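PDB 3M0G: farnesyl diphosphate synthase from Rhodobacter capsulatus, which probably condenses isopentenyl diphosphate with an allylic prenyl diphosphate in a magnesium-dependent reaction, building the longer chains that feed carotenoid and chlorophyll biosynthesis. Local coordinates for residues B[31-36]-B[96-101]. Numbering follows the deposited sequence.
Unlike the reference sequence in segment 96-101: Lys-100 (reference Arg).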
loop_
_atom_site.group_PDB
_atom_site.type_symbol
_atom_site.label_atom_id
_atom_site.label_comp_id
_atom_site.label_asym_id
_atom_site.label_seq_id
_atom_site.Cartn_x
_atom_site.Cartn_y
_atom_site.Cartn_z
ATOM N N ARG B 31 2.134 -10.806 -12.236
ATOM C CA ARG B 31 0.783 -10.493 -12.740
ATOM C C ARG B 31 -0.217 -11.655 -12.632
ATOM O O ARG B 31 -1.374 -11.447 -12.233
ATOM C CB ARG B 31 0.804 -9.958 -14.169
ATOM C CG ARG B 31 -0.574 -9.498 -14.646
ATOM C CD ARG B 31 -0.520 -8.992 -16.068
ATOM N NE ARG B 31 -0.485 -10.110 -17.009
ATOM C CZ ARG B 31 -0.245 -9.991 -18.306
ATOM N NH1 ARG B 31 -0.001 -8.803 -18.832
ATOM N NH2 ARG B 31 -0.236 -11.074 -19.070
ATOM N N ASP B 32 0.226 -12.861 -12.993
ATOM C CA ASP B 32 -0.590 -14.079 -12.846
ATOM C C ASP B 32 -1.024 -14.323 -11.399
ATOM O O ASP B 32 -2.180 -14.675 -11.138
ATOM C CB ASP B 32 0.174 -15.307 -13.343
ATOM C CG ASP B 32 0.687 -15.143 -14.754
ATOM O OD1 ASP B 32 0.034 -14.433 -15.553
ATOM O OD2 ASP B 32 1.747 -15.720 -15.059
ATOM N N ALA B 33 -0.080 -14.166 -10.475
ATOM C CA ALA B 33 -0.345 -14.315 -9.054
ATOM C C ALA B 33 -1.389 -13.308 -8.573
ATOM O O ALA B 33 -2.324 -13.671 -7.855
ATOM C CB ALA B 33 0.958 -14.190 -8.252
HETATM N N MSE B 34 -1.230 -12.051 -8.984
HETATM C CA MSE B 34 -2.180 -10.988 -8.625
HETATM C C MSE B 34 -3.556 -11.312 -9.201
HETATM O O MSE B 34 -4.565 -11.268 -8.497
HETATM C CB MSE B 34 -1.717 -9.628 -9.166
HETATM C CG MSE B 34 -0.361 -9.176 -8.644
HETATM SE SE MSE B 34 0.280 -7.545 -9.510
HETATM C CE MSE B 34 -1.087 -6.315 -8.842
ATOM N N ALA B 35 -3.581 -11.643 -10.491
ATOM C CA ALA B 35 -4.819 -11.987 -11.190
ATOM C C ALA B 35 -5.539 -13.135 -10.473
ATOM O O ALA B 35 -6.760 -13.083 -10.250
ATOM C CB ALA B 35 -4.523 -12.350 -12.652
ATOM N N TYR B 36 -4.764 -14.146 -10.089
ATOM C CA TYR B 36 -5.277 -15.336 -9.378
ATOM C C TYR B 36 -5.873 -14.948 -8.018
ATOM O O TYR B 36 -6.950 -15.407 -7.655
ATOM C CB TYR B 36 -4.140 -16.349 -9.219
ATOM C CG TYR B 36 -4.491 -17.663 -8.560
ATOM C CD1 TYR B 36 -4.988 -18.731 -9.314
ATOM C CD2 TYR B 36 -4.282 -17.858 -7.186
ATOM C CE1 TYR B 36 -5.307 -19.939 -8.715
ATOM C CE2 TYR B 36 -4.598 -19.069 -6.576
ATOM C CZ TYR B 36 -5.105 -20.100 -7.348
ATOM O OH TYR B 36 -5.410 -21.297 -6.760
ATOM N N PRO B 96 -5.546 -24.078 -4.317
ATOM C CA PRO B 96 -4.245 -23.752 -3.717
ATOM C C PRO B 96 -4.073 -22.248 -3.516
ATOM O O PRO B 96 -4.581 -21.444 -4.314
ATOM C CB PRO B 96 -3.247 -24.239 -4.760
ATOM C CG PRO B 96 -3.996 -25.300 -5.535
ATOM C CD PRO B 96 -5.391 -24.799 -5.599
ATOM N N THR B 97 -3.368 -21.868 -2.459
ATOM C CA THR B 97 -3.163 -20.451 -2.178
ATOM C C THR B 97 -2.051 -19.920 -3.064
ATOM O O THR B 97 -1.407 -20.686 -3.791
ATOM C CB THR B 97 -2.849 -20.182 -0.684
ATOM O OG1 THR B 97 -1.836 -21.091 -0.237
ATOM C CG2 THR B 97 -4.106 -20.345 0.162
ATOM N N VAL B 98 -1.833 -18.608 -3.031
ATOM C CA VAL B 98 -0.812 -18.015 -3.899
ATOM C C VAL B 98 0.569 -18.540 -3.538
ATOM O O VAL B 98 1.346 -18.913 -4.418
ATOM C CB VAL B 98 -0.828 -16.492 -3.867
ATOM C CG1 VAL B 98 0.446 -15.930 -4.515
ATOM C CG2 VAL B 98 -2.062 -15.978 -4.592
ATOM N N HIS B 99 0.864 -18.564 -2.241
ATOM C CA HIS B 99 2.171 -18.994 -1.765
ATOM C C HIS B 99 2.410 -20.496 -2.059
ATOM O O HIS B 99 3.547 -20.909 -2.248
ATOM C CB HIS B 99 2.371 -18.635 -0.294
ATOM C CG HIS B 99 1.859 -19.664 0.662
ATOM N ND1 HIS B 99 0.572 -19.653 1.155
ATOM C CD2 HIS B 99 2.470 -20.729 1.228
ATOM C CE1 HIS B 99 0.410 -20.676 1.974
ATOM N NE2 HIS B 99 1.548 -21.342 2.036
ATOM N N LYS B 100 1.341 -21.287 -2.119
ATOM C CA LYS B 100 1.447 -22.698 -2.533
ATOM C C LYS B 100 1.590 -22.884 -4.046
ATOM O O LYS B 100 2.335 -23.742 -4.488
ATOM C CB LYS B 100 0.263 -23.532 -2.016
ATOM C CG LYS B 100 0.165 -23.595 -0.503
ATOM C CD LYS B 100 1.350 -24.334 0.112
ATOM C CE LYS B 100 1.104 -25.841 0.118
ATOM N NZ LYS B 100 1.948 -26.538 1.130
ATOM N N LYS B 101 0.860 -22.096 -4.832
ATOM C CA LYS B 101 0.893 -22.205 -6.300
ATOM C C LYS B 101 2.155 -21.583 -6.920
ATOM O O LYS B 101 2.642 -22.053 -7.956
ATOM C CB LYS B 101 -0.396 -21.622 -6.909
ATOM C CG LYS B 101 -0.525 -21.765 -8.431
ATOM C CD LYS B 101 -1.916 -21.383 -8.927
ATOM C CE LYS B 101 -1.971 -21.330 -10.455
ATOM N NZ LYS B 101 -1.917 -22.688 -11.091
#
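Tyr-36 does most of the work here, reaching from helix 29-37 to the start of the short helix 98-101. Its CB points toward the other segment and, with CG anti to the backbone N (chi1 -178°), the ring carries on across to it, so that the phenol arrives at the backbone just ahead of Thr-97, the N-cap residue. The hydroxyl donates a hydrogen bond to the carbonyl of Pro-96, OH to O 2.6 Å. That oxygen lies in the plane of the ring at its edge, and the phenol oxygen in turn sits in the carbonyl plane on a lone pair, with a C=O...O angle of 141°.

Val-98 meets the same ring from its rim: CG2 is 3.9 Å from CD2 of Tyr-36, the two side chains sliding past each other in opposite directions. The other methyl, CG1, anti to the backbone N, rests 4.2 Å from CB of Ala-33, one turn back on the helix. Ala-33 also packs on Thr-106, which joins this apolar patch to helix 104-121 of the largely helical prenyl synthase fold.

Lys-101 lays CD over one face of the ring, off its centre toward the CE1 and CZ side. Its chain runs extended as far as CE, with CD in a CH-pi contact 3.9 Å from the Tyr-36 ring centroid, and only at chi4 (72°) does the bend turn NZ aside. Trp-102 adds an edge-to-face ring contact with Tyr-36.

A phenylalanine at Tyr-36 would lose the hydroxyl and with it the bond to Pro-96, and would probably leave the turn into helix 98-101 less firmly tied to helix 29-37. One directional bond thus fixes the tip of the phenol on a backbone carbonyl, while apolar contacts at rim and face help hold the rotation of its ring.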